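Local coordinates for rhamnose ABC transporter, periplasmic rhamnose-binding protein (Kribbella flavida, PDB 4KVF) that probably binds a sugar, most likely rhamnose, outside the cell membrane and probably passes it to its ABC transporter, at residues 51-54 / 55-59; 181-184 / 185-189. One frame throughout, in Å; residues are numbered along the deposited sequence.

Contact 1: 51-54 / 55-59; sequences NPYT and DVEVG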
# COMPACT_ATOMS: atom_id res chain seq x y z
N ASN A 51 -13.30 8.68 0.49
CA ASN A 51 -13.32 7.51 1.36
C ASN A 51 -12.21 7.69 2.39
O ASN A 51 -11.22 8.37 2.10
CB ASN A 51 -13.15 6.22 0.56
CG ASN A 51 -11.84 6.16 -0.18
OD1 ASN A 51 -10.81 5.84 0.40
ND2 ASN A 51 -11.88 6.45 -1.47
N PRO A 52 -12.36 7.09 3.59
CA PRO A 52 -11.42 7.38 4.69
C PRO A 52 -9.96 7.11 4.35
O PRO A 52 -9.10 7.92 4.69
CB PRO A 52 -11.90 6.46 5.82
CG PRO A 52 -13.34 6.23 5.53
CD PRO A 52 -13.45 6.20 4.02
N TYR A 53 -9.69 5.99 3.69
CA TYR A 53 -8.33 5.64 3.30
C TYR A 53 -7.73 6.72 2.39
O TYR A 53 -6.63 7.22 2.65
CB TYR A 53 -8.30 4.27 2.60
CG TYR A 53 -6.95 3.85 2.08
CD1 TYR A 53 -6.51 4.25 0.82
CD2 TYR A 53 -6.11 3.03 2.83
CE1 TYR A 53 -5.28 3.87 0.33
CE2 TYR A 53 -4.87 2.64 2.33
CZ TYR A 53 -4.46 3.06 1.09
OH TYR A 53 -3.23 2.69 0.58
N THR A 54 -8.45 7.07 1.34
CA THR A 54 -7.96 8.06 0.38
C THR A 54 -7.75 9.44 1.02
O THR A 54 -6.78 10.14 0.73
CB THR A 54 -8.89 8.20 -0.82
OG1 THR A 54 -8.85 6.99 -1.59
CG2 THR A 54 -8.47 9.36 -1.70
N ASP A 55 -8.67 9.82 1.91
CA ASP A 55 -8.56 11.09 2.63
C ASP A 55 -7.26 11.19 3.43
O ASP A 55 -6.60 12.22 3.42
CB ASP A 55 -9.77 11.29 3.55
CG ASP A 55 -11.03 11.65 2.80
OD1 ASP A 55 -10.96 11.85 1.56
OD2 ASP A 55 -12.09 11.76 3.45
N VAL A 56 -6.90 10.11 4.12
CA VAL A 56 -5.66 10.07 4.90
C VAL A 56 -4.47 10.15 3.97
O VAL A 56 -3.46 10.80 4.26
CB VAL A 56 -5.56 8.79 5.76
CG1 VAL A 56 -4.23 8.76 6.51
CG2 VAL A 56 -6.73 8.69 6.72
N GLU A 57 -4.60 9.48 2.82
CA GLU A 57 -3.55 9.40 1.82
C GLU A 57 -3.21 10.76 1.23
O GLU A 57 -2.06 11.21 1.30
CB GLU A 57 -4.00 8.45 0.70
CG GLU A 57 -2.98 8.18 -0.37
CD GLU A 57 -3.32 6.92 -1.15
OE1 GLU A 57 -4.40 6.87 -1.78
OE2 GLU A 57 -2.52 5.97 -1.11
N VAL A 58 -4.20 11.43 0.65
CA VAL A 58 -3.93 12.74 0.05
C VAL A 58 -3.68 13.80 1.12
O VAL A 58 -3.04 14.83 0.84
CB VAL A 58 -5.04 13.18 -0.92
CG1 VAL A 58 -5.09 12.23 -2.10
CG2 VAL A 58 -6.39 13.27 -0.20
N GLY A 59 -4.18 13.56 2.32
CA GLY A 59 -3.99 14.46 3.45
C GLY A 59 -2.52 14.55 3.83
O GLY A 59 -2.05 15.58 4.32
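Asn51 OD1 is gripped twice by Thr54, whose backbone N donates to it at 2.8 Å and whose OG1 does so at 3.0 Å. The N-H comes from above the amide carbonyl plane, 40° out of it, whereas the hydroxyl reaches the oxygen from its flank. Thr54 can give both bonds because OG1 stands beside its own backbone N (chi1 -68°). Asn51 is thus the N-cap of helix 52-67, and its side chain takes up an N-H of the first turn that has no earlier helical carbonyl to meet. Pro52, which has no N-H to spend, opens the helix behind it. The backbone then settles into i to i+4 bonds: Asp55 N to Asn51 O is 2.9 Å, and Val58 N to Thr54 O is likewise 2.9 Å. Val56 packs CG2 against the Pro52 carbonyl, 3.2 Å from its O.

One turn apart, Tyr53 and Glu57 both send CG anti to the backbone N, and their ends meet obliquely, the ring and carboxylate planes 81° apart. Tyr53 CE1 lies 3.8 Å from Glu57 OE2, a van der Waals approach, while the phenol OH is hydrogen-bonded to Trp279 NE1. An alanine here would remove ring and hydroxyl, and would probably leave the Trp279 N-H without its mate and the Glu57 carboxylate freer to turn.

Glu57 is buried, covered in part by Pro281 and Ile284 of helix 281-296, and its OE2 lies close to Asp128 OD2. The first beta-alpha-beta unit thus has a helix start capped by a side chain, and crowding two carboxylates beside it would be expected to favour protonation of one of them, unless cations or solvent offset it.

Contact 2: 181-184 / 185-189; sequences WIEV and MKTEL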
# COMPACT_ATOMS: atom_id res chain seq x y z
N TRP A 181 1.51 -11.74 -3.70
CA TRP A 181 1.98 -11.86 -2.32
C TRP A 181 2.12 -13.32 -1.90
O TRP A 181 3.07 -13.69 -1.21
CB TRP A 181 1.05 -11.10 -1.37
CG TRP A 181 0.98 -9.63 -1.69
CD1 TRP A 181 1.98 -8.85 -2.19
CD2 TRP A 181 -0.16 -8.78 -1.54
NE1 TRP A 181 1.54 -7.56 -2.36
CE2 TRP A 181 0.22 -7.49 -1.96
CE3 TRP A 181 -1.47 -8.98 -1.09
CZ2 TRP A 181 -0.65 -6.41 -1.95
CZ3 TRP A 181 -2.33 -7.91 -1.07
CH2 TRP A 181 -1.92 -6.64 -1.50
N ILE A 182 1.18 -14.15 -2.34
CA ILE A 182 1.22 -15.57 -2.01
C ILE A 182 2.44 -16.23 -2.66
O ILE A 182 3.13 -17.05 -2.04
CB ILE A 182 -0.09 -16.27 -2.42
CG1 ILE A 182 -1.23 -15.82 -1.49
CG2 ILE A 182 0.05 -17.79 -2.42
CD1 ILE A 182 -2.63 -16.18 -2.00
N GLU A 183 2.74 -15.84 -3.90
CA GLU A 183 3.91 -16.40 -4.56
C GLU A 183 5.18 -16.04 -3.79
O GLU A 183 6.06 -16.88 -3.62
CB GLU A 183 4.00 -15.96 -6.03
CG GLU A 183 5.21 -16.55 -6.76
CD GLU A 183 5.13 -18.07 -6.93
OE1 GLU A 183 4.01 -18.62 -7.03
OE2 GLU A 183 6.21 -18.72 -6.96
N VAL A 184 5.27 -14.81 -3.31
CA VAL A 184 6.42 -14.43 -2.50
C VAL A 184 6.46 -15.25 -1.20
O VAL A 184 7.52 -15.75 -0.81
CB VAL A 184 6.45 -12.92 -2.19
CG1 VAL A 184 7.60 -12.60 -1.23
CG2 VAL A 184 6.60 -12.14 -3.49
N MSE A 185 5.31 -15.42 -0.56
CA MSE A 185 5.23 -16.27 0.63
C MSE A 185 5.79 -17.66 0.38
O MSE A 185 6.54 -18.21 1.20
CB MSE A 185 3.79 -16.39 1.12
CG MSE A 185 3.21 -15.13 1.71
SE MSE A 185 1.43 -15.48 2.44
CE MSE A 185 1.96 -16.65 3.90
N LYS A 186 5.41 -18.26 -0.75
CA LYS A 186 5.92 -19.58 -1.11
C LYS A 186 7.44 -19.58 -1.30
O LYS A 186 8.13 -20.51 -0.87
CB LYS A 186 5.24 -20.10 -2.38
CG LYS A 186 3.77 -20.44 -2.21
CD LYS A 186 3.16 -20.86 -3.55
CE LYS A 186 1.69 -21.20 -3.42
NZ LYS A 186 1.10 -21.51 -4.75
N THR A 187 7.97 -18.54 -1.94
CA THR A 187 9.41 -18.48 -2.16
C THR A 187 10.11 -18.36 -0.81
O THR A 187 11.14 -19.01 -0.59
CB THR A 187 9.81 -17.33 -3.09
OG1 THR A 187 9.63 -16.08 -2.42
CG2 THR A 187 8.96 -17.36 -4.36
N GLU A 188 9.53 -17.57 0.08
CA GLU A 188 10.05 -17.43 1.44
C GLU A 188 10.00 -18.74 2.23
O GLU A 188 10.97 -19.12 2.89
CB GLU A 188 9.31 -16.34 2.20
CG GLU A 188 9.69 -14.93 1.80
CD GLU A 188 11.12 -14.59 2.20
OE1 GLU A 188 11.41 -14.58 3.42
OE2 GLU A 188 11.94 -14.33 1.31
N LEU A 189 8.86 -19.42 2.17
CA LEU A 189 8.69 -20.69 2.86
C LEU A 189 9.65 -21.77 2.38
O LEU A 189 9.98 -22.70 3.13
CB LEU A 189 7.24 -21.16 2.69
CG LEU A 189 6.24 -20.38 3.54
CD1 LEU A 189 4.82 -20.67 3.10
CD2 LEU A 189 6.43 -20.75 5.02
O HOH W 1 1.56 -18.81 -5.84
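The two oxygens of the Glu183 carboxylate have different partners: OE2 comes to 4.0 Å from the methyl CG2 of Thr187, whose side chain crosses at about a right angle, while OE1 accepts from a water at 2.7 Å. That water in turn takes a bond from Lys186 NZ, at 2.9 Å. Acid and amine therefore pair through water, Glu183 OE1 and Lys186 NZ being 4.7 Å apart. The lysine chain runs out extended, and its CE rests 3.9 Å from Ile182 CG2.

Val184 O has two donors, Thr187 OG1 at 2.7 Å on an in-plane lone pair and Glu188 N at 2.9 Å nearly in line with the carbonyl. The threonine bends back to it because OG1 sits between its backbone N and carbonyl carbon (chi1 70°), a bond to the carbonyl three residues earlier, common for serine and threonine in helices.

Helix 176-189 is the crossover of the beta-alpha-beta unit with strands 164-170 and 197-204: Ile182 and selenomethionine Met185 touch Val168 of the first, Leu189 touches Leu197 and Leu199 of the second. The Trp181 indole turns from 185-189 to Thr145 and Ile148 of helix 145-159 and to the loop residues Pro232 and Leu258.

Each contact joins neighbouring turns of one helix, contact 1 including the N-cap residue before it, but the two beta-alpha-beta units belong to different sheets, and the contact centres are about 30 Å apart, on opposite sides of the chain's centre. Contact 1 opens its helix, so an N-cap takes over what a preceding turn cannot supply; contact 2 lies in the last turns of helix 176-189, where a threonine adds a second bond to a carbonyl already in use. Each has a buried and a solvent-facing side, contact 1 being centred about 12 Å from the chain's centre, contact 2 about 18 Å. Glu57 is buried beside another carboxylate, whereas contact 2 bridges exposed opposite charges by water.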